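Local coordinates for conserved domain protein (Porphyromonas gingivalis, PDB 3PNN) that probably transfers a sugar from an activated donor to an acceptor, forming a glycosidic linkage, as a cytoplasmic glycosyltransferase with a Rossmann-like alpha/beta/alpha fold, at residues Gly31-Asp42 against Thr293-Phe303. Residues are numbered along the deposited sequence; the frame is centred on the assembly and turned at random. Where two conformers were deposited one is given.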
loop_
_atom_site.group_PDB
_atom_site.type_symbol
_atom_site.label_atom_id
_atom_site.label_comp_id
_atom_site.label_asym_id
_atom_site.label_seq_id
_atom_site.Cartn_x
_atom_site.Cartn_y
_atom_site.Cartn_z
ATOM N N GLY A 31 -18.136 9.266 -12.842
ATOM C CA GLY A 31 -18.139 8.707 -14.181
ATOM C C GLY A 31 -18.052 7.189 -14.187
ATOM O O GLY A 31 -17.917 6.562 -15.238
ATOM N N GLY A 32 -18.132 6.591 -13.005
ATOM C CA GLY A 32 -18.083 5.145 -12.900
ATOM C C GLY A 32 -16.679 4.581 -12.775
ATOM O O GLY A 32 -16.481 3.375 -12.928
ATOM N N ASP A 33 -15.695 5.436 -12.490
ATOM C CA ASP A 33 -14.327 4.960 -12.286
ATOM C C ASP A 33 -14.109 4.423 -10.865
ATOM O O ASP A 33 -14.758 4.865 -9.919
ATOM C CB ASP A 33 -13.325 6.071 -12.614
ATOM C CG ASP A 33 -13.476 6.578 -14.051
ATOM O OD1 ASP A 33 -13.035 5.868 -14.981
ATOM O OD2 ASP A 33 -14.046 7.676 -14.252
ATOM N N THR A 34 -13.185 3.470 -10.730
ATOM C CA THR A 34 -12.863 2.859 -9.445
ATOM C C THR A 34 -11.807 3.663 -8.687
ATOM O O THR A 34 -11.139 4.518 -9.256
ATOM C CB THR A 34 -12.282 1.453 -9.645
ATOM O OG1 THR A 34 -11.016 1.562 -10.314
ATOM C CG2 THR A 34 -13.238 0.599 -10.507
ATOM N N ILE A 35 -11.632 3.365 -7.405
ATOM C CA ILE A 35 -10.574 4.023 -6.640
ATOM C C ILE A 35 -9.210 3.788 -7.286
ATOM O O ILE A 35 -8.399 4.713 -7.394
ATOM C CB ILE A 35 -10.566 3.557 -5.183
ATOM C CG1 ILE A 35 -11.750 4.196 -4.451
ATOM C CG2 ILE A 35 -9.247 3.952 -4.503
ATOM C CD1 ILE A 35 -11.956 3.679 -3.067
HETATM N N MSE A 36 -8.965 2.556 -7.731
HETATM C CA MSE A 36 -7.715 2.240 -8.415
HETATM C C MSE A 36 -7.482 3.162 -9.610
HETATM O O MSE A 36 -6.354 3.609 -9.856
HETATM C CB MSE A 36 -7.686 0.772 -8.866
HETATM C CG MSE A 36 -6.469 0.455 -9.726
HETATM SE SE MSE A 36 -6.646 -1.286 -10.573
HETATM C CE MSE A 36 -6.700 -2.315 -8.937
ATOM N N ASP A 37 -8.548 3.441 -10.352
ATOM C CA ASP A 37 -8.483 4.355 -11.494
ATOM C C ASP A 37 -7.975 5.744 -11.106
ATOM O O ASP A 37 -7.171 6.333 -11.832
ATOM C CB ASP A 37 -9.859 4.515 -12.160
ATOM C CG ASP A 37 -10.313 3.258 -12.913
ATOM O OD1 ASP A 37 -9.463 2.407 -13.269
ATOM O OD2 ASP A 37 -11.535 3.136 -13.139
ATOM N N TYR A 38 -8.474 6.291 -9.997
ATOM C CA TYR A 38 -7.959 7.591 -9.518
ATOM C C TYR A 38 -6.459 7.513 -9.217
ATOM O O TYR A 38 -5.714 8.431 -9.560
ATOM C CB TYR A 38 -8.755 8.095 -8.301
ATOM C CG TYR A 38 -10.131 8.527 -8.734
ATOM C CD1 TYR A 38 -10.369 9.840 -9.152
ATOM C CD2 TYR A 38 -11.180 7.609 -8.799
ATOM C CE1 TYR A 38 -11.625 10.234 -9.600
ATOM C CE2 TYR A 38 -12.451 8.002 -9.242
ATOM C CZ TYR A 38 -12.660 9.305 -9.644
ATOM O OH TYR A 38 -13.910 9.697 -10.101
ATOM N N SER A 39 -6.011 6.410 -8.624
ATOM C CA SER A 39 -4.571 6.254 -8.335
ATOM C C SER A 39 -3.743 6.245 -9.607
ATOM O O SER A 39 -2.710 6.913 -9.686
ATOM C CB SER A 39 -4.301 4.967 -7.557
ATOM O OG SER A 39 -4.802 5.084 -6.236
ATOM N N VAL A 40 -4.188 5.475 -10.597
ATOM C CA VAL A 40 -3.451 5.378 -11.850
ATOM C C VAL A 40 -3.441 6.718 -12.570
ATOM O O VAL A 40 -2.404 7.153 -13.064
ATOM C CB VAL A 40 -3.998 4.249 -12.763
ATOM C CG1 VAL A 40 -3.304 4.281 -14.135
ATOM C CG2 VAL A 40 -3.814 2.892 -12.071
ATOM N N TYR A 41 -4.595 7.379 -12.622
ATOM C CA TYR A 41 -4.671 8.709 -13.224
ATOM C C TYR A 41 -3.660 9.666 -12.572
ATOM O O TYR A 41 -2.921 10.386 -13.262
ATOM C CB TYR A 41 -6.102 9.253 -13.095
ATOM C CG TYR A 41 -6.370 10.512 -13.891
ATOM C CD1 TYR A 41 -6.791 10.443 -15.224
ATOM C CD2 TYR A 41 -6.213 11.760 -13.316
ATOM C CE1 TYR A 41 -7.043 11.588 -15.952
ATOM C CE2 TYR A 41 -6.456 12.917 -14.044
ATOM C CZ TYR A 41 -6.868 12.822 -15.360
ATOM O OH TYR A 41 -7.114 13.967 -16.080
ATOM N N ASP A 42 -3.636 9.699 -11.245
ATOM C CA ASP A 42 -2.725 10.623 -10.561
ATOM C C ASP A 42 -1.267 10.189 -10.712
ATOM O O ASP A 42 -0.375 11.031 -10.804
ATOM C CB ASP A 42 -3.101 10.787 -9.081
ATOM C CG ASP A 42 -4.292 11.729 -8.888
ATOM O OD1 ASP A 42 -4.504 12.604 -9.755
ATOM O OD2 ASP A 42 -4.995 11.603 -7.868
ATOM N N THR A 293 -14.423 16.291 -8.338
ATOM C CA THR A 293 -14.695 16.351 -9.773
ATOM C C THR A 293 -15.356 17.683 -10.131
ATOM O O THR A 293 -14.981 18.321 -11.116
ATOM C CB THR A 293 -15.565 15.164 -10.237
ATOM O OG1 THR A 293 -14.870 13.936 -9.960
ATOM C CG2 THR A 293 -15.865 15.259 -11.736
ATOM N N GLU A 294 -16.326 18.108 -9.327
ATOM C CA GLU A 294 -16.970 19.406 -9.551
ATOM C C GLU A 294 -15.963 20.562 -9.424
ATOM O O GLU A 294 -16.117 21.607 -10.055
ATOM C CB GLU A 294 -18.157 19.599 -8.597
ATOM C CG GLU A 294 -19.363 18.713 -8.936
ATOM C CD GLU A 294 -20.425 18.665 -7.834
ATOM O OE1 GLU A 294 -20.205 19.250 -6.751
ATOM O OE2 GLU A 294 -21.480 18.025 -8.055
ATOM N N ALA A 295 -14.924 20.363 -8.624
ATOM C CA ALA A 295 -13.888 21.381 -8.444
ATOM C C ALA A 295 -12.835 21.359 -9.547
ATOM O O ALA A 295 -11.916 22.174 -9.541
ATOM C CB ALA A 295 -13.218 21.236 -7.089
ATOM N N GLY A 296 -12.964 20.422 -10.481
ATOM C CA GLY A 296 -12.043 20.332 -11.599
ATOM C C GLY A 296 -10.762 19.547 -11.363
ATOM O O GLY A 296 -9.878 19.555 -12.220
ATOM N N GLU A 297 -10.658 18.854 -10.229
ATOM C CA GLU A 297 -9.446 18.094 -9.911
ATOM C C GLU A 297 -9.325 16.869 -10.820
ATOM O O GLU A 297 -8.219 16.422 -11.117
ATOM C CB GLU A 297 -9.430 17.675 -8.431
ATOM C CG GLU A 297 -8.226 16.809 -7.987
ATOM C CD GLU A 297 -6.990 17.618 -7.601
ATOM O OE1 GLU A 297 -6.864 18.778 -8.049
ATOM O OE2 GLU A 297 -6.144 17.092 -6.844
ATOM N N TYR A 298 -10.464 16.348 -11.271
ATOM C CA TYR A 298 -10.517 15.195 -12.169
ATOM C C TYR A 298 -11.581 15.436 -13.216
ATOM O O TYR A 298 -12.570 16.112 -12.941
ATOM C CB TYR A 298 -10.899 13.901 -11.412
ATOM C CG TYR A 298 -9.920 13.540 -10.326
ATOM C CD1 TYR A 298 -8.751 12.854 -10.623
ATOM C CD2 TYR A 298 -10.156 13.904 -9.010
ATOM C CE1 TYR A 298 -7.829 12.545 -9.634
ATOM C CE2 TYR A 298 -9.243 13.604 -8.013
ATOM C CZ TYR A 298 -8.089 12.922 -8.330
ATOM O OH TYR A 298 -7.187 12.632 -7.343
ATOM N N PRO A 299 -11.406 14.849 -14.411
ATOM C CA PRO A 299 -12.508 14.836 -15.377
ATOM C C PRO A 299 -13.601 13.880 -14.915
ATOM O O PRO A 299 -13.337 12.990 -14.101
ATOM C CB PRO A 299 -11.844 14.292 -16.643
ATOM C CG PRO A 299 -10.771 13.404 -16.127
ATOM C CD PRO A 299 -10.222 14.139 -14.924
ATOM N N THR A 300 -14.820 14.048 -15.420
ATOM C CA THR A 300 -15.901 13.145 -15.009
ATOM C C THR A 300 -15.585 11.679 -15.300
ATOM O O THR A 300 -15.852 10.805 -14.481
ATOM C CB THR A 300 -17.244 13.511 -15.649
ATOM O OG1 THR A 300 -17.630 14.811 -15.210
ATOM C CG2 THR A 300 -18.321 12.499 -15.227
ATOM N N LYS A 301 -15.008 11.410 -16.465
ATOM C CA LYS A 301 -14.601 10.052 -16.807
ATOM C C LYS A 301 -13.089 10.008 -16.967
ATOM O O LYS A 301 -12.521 10.751 -17.760
ATOM C CB LYS A 301 -15.265 9.581 -18.106
ATOM C CG LYS A 301 -16.758 9.381 -17.993
ATOM C CD LYS A 301 -17.350 8.832 -19.282
ATOM C CE LYS A 301 -18.867 8.765 -19.186
ATOM N NZ LYS A 301 -19.434 10.063 -18.706
ATOM N N LEU A 302 -12.448 9.125 -16.220
ATOM C CA LEU A 302 -10.991 9.010 -16.231
ATOM C C LEU A 302 -10.500 8.130 -17.379
ATOM O O LEU A 302 -9.633 8.527 -18.150
ATOM C CB LEU A 302 -10.490 8.418 -14.913
ATOM C CG LEU A 302 -10.840 9.089 -13.583
ATOM C CD1 LEU A 302 -10.212 8.307 -12.436
ATOM C CD2 LEU A 302 -10.374 10.536 -13.559
ATOM N N PHE A 303 -11.059 6.922 -17.466
ATOM C CA PHE A 303 -10.665 5.943 -18.474
ATOM C C PHE A 303 -11.888 5.373 -19.192
ATOM O O PHE A 303 -11.774 4.800 -20.279
ATOM C CB PHE A 303 -9.864 4.813 -17.824
ATOM C CG PHE A 303 -8.609 5.282 -17.139
ATOM C CD1 PHE A 303 -7.482 5.615 -17.879
ATOM C CD2 PHE A 303 -8.561 5.412 -15.765
ATOM C CE1 PHE A 303 -6.327 6.062 -17.262
ATOM C CE2 PHE A 303 -7.409 5.857 -15.140
ATOM C CZ PHE A 303 -6.289 6.182 -15.885
ATOM O OXT PHE A 303 -13.018 5.474 -18.704
HETATM O O HOH W 1 -15.022 6.580 -17.298
HETATM O O HOH W 2 -14.097 11.991 -11.436
#
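L302 straddles two tyrosines of helix 35-46. Its CD1 sits over the middle of the Y38 ring, 3.5 Å from the centroid and 6° off the normal, while CD2 lies over a face of Y41, displaced toward the rim. Y38 turns its edge into the face of Y298, a T-shaped pair with planes 87° and centroids 4.9 Å apart. Y298 OH donates a very short 2.5 Å hydrogen bond to D42 OD2; R45 makes a salt bridge to OD1. The Y38 hydroxyl meets a water that donates to T293 OG1 and P299 O, linking helix 35-46 to the end of helix 282-294; T293 OG1 also bonds L289 O within its own helix.

Just before the N-cap T34, D33 takes CG beside its own backbone N (chi1 -58°), which turns the carboxylate toward the backbone N-H groups of L302 and F303. L302 N reaches D33 OD2 at 2.9 Å, almost straight but from above the carboxylate plane, and F303 N gives OD1 a weak bond, 3.3 Å long. F303 lays its ring edge against D37 O, with CE2 3.4 Å away, and Y71 adds an edge-to-face partner. A water donating to both probably eases repulsion between D33 OD1 and the C-terminal carboxylate OXT of F303, 3.7 Å apart. Together, the bonds to D33 and the apolar grip on L302 probably hold the C-terminal tail against helix 35-46 and the loop that leads into it.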